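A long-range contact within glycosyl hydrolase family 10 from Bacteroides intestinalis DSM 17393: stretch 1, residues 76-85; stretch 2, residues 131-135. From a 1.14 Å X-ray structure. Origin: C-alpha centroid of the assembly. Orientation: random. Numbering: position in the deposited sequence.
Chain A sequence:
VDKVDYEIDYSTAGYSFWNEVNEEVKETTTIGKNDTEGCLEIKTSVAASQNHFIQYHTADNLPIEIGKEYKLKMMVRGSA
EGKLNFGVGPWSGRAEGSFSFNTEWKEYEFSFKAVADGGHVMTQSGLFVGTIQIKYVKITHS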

ATOM      1  N   VAL A  76       0.677   8.423   3.141  1.00  8.90           N
ATOM      2  CA  VAL A  76      -0.377   7.704   3.901  1.00 10.04           C
ATOM      3  C   VAL A  76      -0.816   8.549   5.066  1.00  9.50           C
ATOM      4  O   VAL A  76       0.021   9.234   5.715  1.00 10.60           O
ATOM      5  CB  VAL A  76       0.133   6.379   4.433  1.00 11.87           C
ATOM      6  CG1 VAL A  76      -0.938   5.567   5.161  1.00 11.87           C
ATOM      7  CG2 VAL A  76       0.832   5.594   3.386  1.00 13.80           C
ATOM      8  N   ARG A  77      -2.096   8.500   5.385  1.00  9.94           N
ATOM      9  CA  ARG A  77      -2.597   8.978   6.713  1.00 10.30           C
ATOM     10  C   ARG A  77      -3.724   8.023   7.101  1.00 11.13           C
ATOM     11  O   ARG A  77      -4.318   7.261   6.285  1.00 11.55           O
ATOM     12  CB  ARG A  77      -3.039  10.392   6.660  1.00 11.77           C
ATOM     13  CG  ARG A  77      -4.226  10.653   5.931  1.00 11.73           C
ATOM     14  CD  ARG A  77      -4.783  12.102   6.050  1.00 13.07           C
ATOM     15  NE  ARG A  77      -6.072  12.344   5.536  1.00 17.35           N
ATOM     16  CZ  ARG A  77      -6.815  13.502   5.517  1.00 18.30           C
ATOM     17  NH1 ARG A  77      -6.366  14.673   6.068  1.00 21.08           N
ATOM     18  NH2 ARG A  77      -8.009  13.455   4.900  1.00 18.32           N
ATOM     19  N   GLY A  78      -4.135   8.131   8.368  1.00 10.67           N
ATOM     20  CA  GLY A  78      -5.300   7.422   8.868  1.00 11.68           C
ATOM     21  C   GLY A  78      -6.098   8.251   9.797  1.00 12.10           C
ATOM     22  O   GLY A  78      -5.677   9.331  10.275  1.00 13.49           O
ATOM     23  N   SER A  79      -7.277   7.748  10.109  1.00 12.01           N
ATOM     24  CA  SER A  79      -8.170   8.433  11.075  1.00 14.01           C
ATOM     25  C   SER A  79      -7.652   8.285  12.461  1.00 14.03           C
ATOM     26  O   SER A  79      -8.196   9.009  13.361  1.00 17.57           O
ATOM     27  CB  SER A  79      -9.586   7.823  10.999  1.00 15.92           C
ATOM     28  OG  SER A  79      -9.578   6.455  11.120  1.00 15.56           O
ATOM     29  N   ALA A  80      -6.769   7.440  12.755  1.00 13.62           N
ATOM     30  CA  ALA A  80      -6.090   7.250  14.005  1.00 16.66           C
ATOM     31  C   ALA A  80      -4.737   6.654  13.735  1.00 16.68           C
ATOM     32  O   ALA A  80      -4.451   6.212  12.568  1.00 16.52           O
ATOM     33  CB  ALA A  80      -6.848   6.289  14.920  1.00 19.41           C
ATOM     34  N   GLU A  81      -3.815   6.653  14.664  1.00 17.55           N
ATOM     35  CA  GLU A  81      -2.578   5.997  14.546  1.00 16.93           C
ATOM     36  C   GLU A  81      -2.745   4.503  14.260  1.00 17.00           C
ATOM     37  O   GLU A  81      -3.602   3.825  14.887  1.00 18.73           O
ATOM     38  CB  GLU A  81      -1.690   6.188  15.787  1.00 19.96           C
ATOM     39  CG  GLU A  81      -1.165   7.601  15.874  1.00 24.67           C
ATOM     40  CD  GLU A  81      -0.428   7.960  17.167  1.00 31.95           C
ATOM     41  OE1 GLU A  81       0.132   7.099  17.812  1.00 33.08           O
ATOM     42  OE2 GLU A  81      -0.401   9.156  17.491  1.00 37.34           O
ATOM     43  N   GLY A  82      -2.007   3.905  13.337  1.00 15.38           N
ATOM     44  CA  GLY A  82      -2.043   2.503  13.055  1.00 16.15           C
ATOM     45  C   GLY A  82      -0.905   2.083  12.198  1.00 14.08           C
ATOM     46  O   GLY A  82       0.015   2.902  11.912  1.00 15.42           O
ATOM     47  N   LYS A  83      -0.875   0.792  11.838  1.00 14.76           N
ATOM     48  CA  LYS A  83       0.186   0.211  11.077  1.00 16.45           C
ATOM     49  C   LYS A  83      -0.282  -0.433   9.771  1.00 15.40           C
ATOM     50  O   LYS A  83      -1.312  -1.120   9.731  1.00 19.12           O
ATOM     51  CB  LYS A  83       0.899  -0.860  11.922  1.00 20.87           C
ATOM     52  CG  LYS A  83       2.031  -1.598  11.269  1.00 24.87           C
ATOM     53  CD  LYS A  83       2.620  -2.761  12.051  1.00 34.36           C
ATOM     54  CE  LYS A  83       3.608  -2.152  12.980  1.00 38.92           C
ATOM     55  NZ  LYS A  83       3.737  -2.986  14.219  1.00 46.33           N
ATOM     56  N   LEU A  84       0.478  -0.137   8.709  1.00 16.04           N
ATOM     57  CA  LEU A  84       0.286  -0.637   7.306  1.00 18.03           C
ATOM     58  C   LEU A  84       1.390  -1.726   7.099  1.00 16.45           C
ATOM     59  O   LEU A  84       2.545  -1.291   7.217  1.00 21.55           O
ATOM     60  CB  LEU A  84       0.337   0.634   6.286  1.00 16.62           C
ATOM     61  CG  LEU A  84      -0.206   0.427   5.015  1.00 18.55           C
ATOM     62  CD1 LEU A  84      -1.712   0.176   5.038  1.00 21.02           C
ATOM     63  CD2 LEU A  84       0.070   1.625   4.115  1.00 19.20           C
ATOM     64  N   ASN A  85       1.170  -2.961   6.867  1.00 13.09           N
ATOM     65  CA  ASN A  85       2.188  -3.899   6.470  1.00 12.73           C
ATOM     66  C   ASN A  85       2.284  -3.988   4.968  1.00 11.86           C
ATOM     67  O   ASN A  85       1.226  -3.848   4.275  1.00 13.40           O
ATOM     68  CB  ASN A  85       1.894  -5.286   7.033  1.00 14.15           C
ATOM     69  CG  ASN A  85       1.973  -5.256   8.546  1.00 18.09           C
ATOM     70  OD1 ASN A  85       0.963  -4.969   9.196  1.00 22.81           O
ATOM     71  ND2 ASN A  85       3.113  -5.272   9.053  1.00 24.51           N
ATOM     72  N   THR A 131     -10.191   4.580   8.979  1.00 12.29           N
ATOM     73  CA  THR A 131      -9.985   4.952   7.542  1.00 11.95           C
ATOM     74  C   THR A 131      -8.482   5.097   7.314  1.00 11.85           C
ATOM     75  O   THR A 131      -7.810   5.869   8.048  1.00 12.87           O
ATOM     76  CB  THR A 131     -10.683   6.215   7.233  1.00 13.49           C
ATOM     77  OG1 THR A 131     -12.132   6.100   7.513  1.00 16.52           O
ATOM     78  CG2 THR A 131     -10.580   6.631   5.756  1.00 14.61           C
ATOM     79  N   ILE A 132      -7.953   4.368   6.325  1.00 10.52           N
ATOM     80  CA  ILE A 132      -6.587   4.562   5.767  1.00  9.97           C
ATOM     81  C   ILE A 132      -6.740   5.240   4.438  1.00 10.10           C
ATOM     82  O   ILE A 132      -7.560   4.844   3.588  1.00 10.42           O
ATOM     83  CB  ILE A 132      -5.903   3.221   5.658  1.00 10.02           C
ATOM     84  CG1 ILE A 132      -5.732   2.589   7.036  1.00 12.04           C
ATOM     85  CG2 ILE A 132      -4.580   3.405   4.911  1.00 11.58           C
ATOM     86  CD1 ILE A 132      -5.230   1.173   6.958  1.00 13.13           C
ATOM     87  N   GLN A 133      -5.955   6.293   4.198  1.00  9.25           N
ATOM     88  CA  GLN A 133      -5.890   6.988   2.898  1.00  9.30           C
ATOM     89  C   GLN A 133      -4.476   6.983   2.354  1.00  8.75           C
ATOM     90  O   GLN A 133      -3.502   7.203   3.104  1.00  9.33           O
ATOM     91  CB  GLN A 133      -6.384   8.392   3.086  1.00 10.45           C
ATOM     92  CG  GLN A 133      -7.883   8.433   3.512  1.00 12.27           C
ATOM     93  CD  GLN A 133      -8.407   9.855   3.666  1.00 14.41           C
ATOM     94  OE1 GLN A 133      -7.659  10.755   4.034  1.00 17.07           O
ATOM     95  NE2 GLN A 133      -9.621  10.051   3.329  1.00 16.36           N
ATOM     96  N   ILE A 134      -4.355   6.650   1.062  1.00  8.83           N
ATOM     97  CA  ILE A 134      -3.058   6.526   0.375  1.00  8.69           C
ATOM     98  C   ILE A 134      -3.103   7.420  -0.826  1.00  8.03           C
ATOM     99  O   ILE A 134      -3.925   7.288  -1.719  1.00  8.80           O
ATOM    100  CB  ILE A 134      -2.788   5.056   0.017  1.00  8.79           C
ATOM    101  CG1 ILE A 134      -2.691   4.224   1.281  1.00  9.96           C
ATOM    102  CG2 ILE A 134      -1.501   4.988  -0.836  1.00  9.71           C
ATOM    103  CD1 ILE A 134      -2.623   2.720   1.038  1.00 10.58           C
ATOM    104  N   LYS A 135      -2.194   8.426  -0.865  1.00  8.13           N
ATOM    105  CA  LYS A 135      -2.214   9.403  -1.932  1.00  8.35           C
ATOM    106  C   LYS A 135      -1.443   8.954  -3.216  1.00  7.87           C
ATOM    107  O   LYS A 135      -1.895   9.295  -4.304  1.00  9.46           O
ATOM    108  CB  LYS A 135      -1.583  10.699  -1.380  1.00  9.25           C
ATOM    109  CG  LYS A 135      -1.774  11.941  -2.133  1.00 12.85           C
ATOM    110  CD  LYS A 135      -3.213  12.431  -2.029  1.00 13.71           C
ATOM    111  CE  LYS A 135      -3.434  13.771  -2.760  1.00 13.48           C
ATOM    112  NZ  LYS A 135      -4.859  14.173  -2.755  1.00 13.10           N
TER

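Arg77 and Gln133 are bonded to each other twice over, through their backbones and again through their side chains. The backbone ring is closed by Arg77 N to Gln133 O at 3.0 Å and Gln133 N to Arg77 O at 2.8 Å, the latter almost perfectly linear. Both side chains leave the same face of the sheet, and their ends then draw together, so that Gln133 OE1 lies at the edge of the guanidinium, near its plane. There Gln133 OE1 accepts from Arg77 NE at 2.7 Å and from Arg77 NH2 at 2.9 Å, a forked arrangement in which one carbonyl oxygen serves two donors of a planar cation. Gln133 NE2 is hydrogen-bonded elsewhere in the structure.

This pair centres an antiparallel ladder, the strands running at 162° to each other. Val76 with Ile134 and Gly78 with Ile132 form the flanking non-hydrogen-bonded pairs, where the CA atoms come closer, 4.6 Å between Val76 CA and Ile134 CA and 4.4 Å between Gly78 CA and Ile132 CA. Weaker CA-H...O contacts supplement the ladder, including Val76 CA to Gln133 O at 3.3 Å.

Beyond the strand end, Ser79 keeps the connection. Ser79 N donates to Thr131 O at 2.8 Å, while Ser79 OG, with chi1 in the p well, accepts from Thr131 N at 2.9 Å; the hydroxyl thus takes the acceptor role that a backbone carbonyl fills at Arg77.

The other face is apolar. Val76 CG1 meets Ile132 CG2 at 4.2 Å, and Val76 CG2 lies 4.3 Å from Ile134 CG1. Leu84, from the following strand, points toward the same isoleucines: Leu84 CD1 is 4.1 Å from Ile132 CD1 and Leu84 CD2 4.2 Å from Ile134 CD1. These buried side chains pack by van der Waals contact; the side-chain pairing of Arg77 with Gln133 lies on the opposite face.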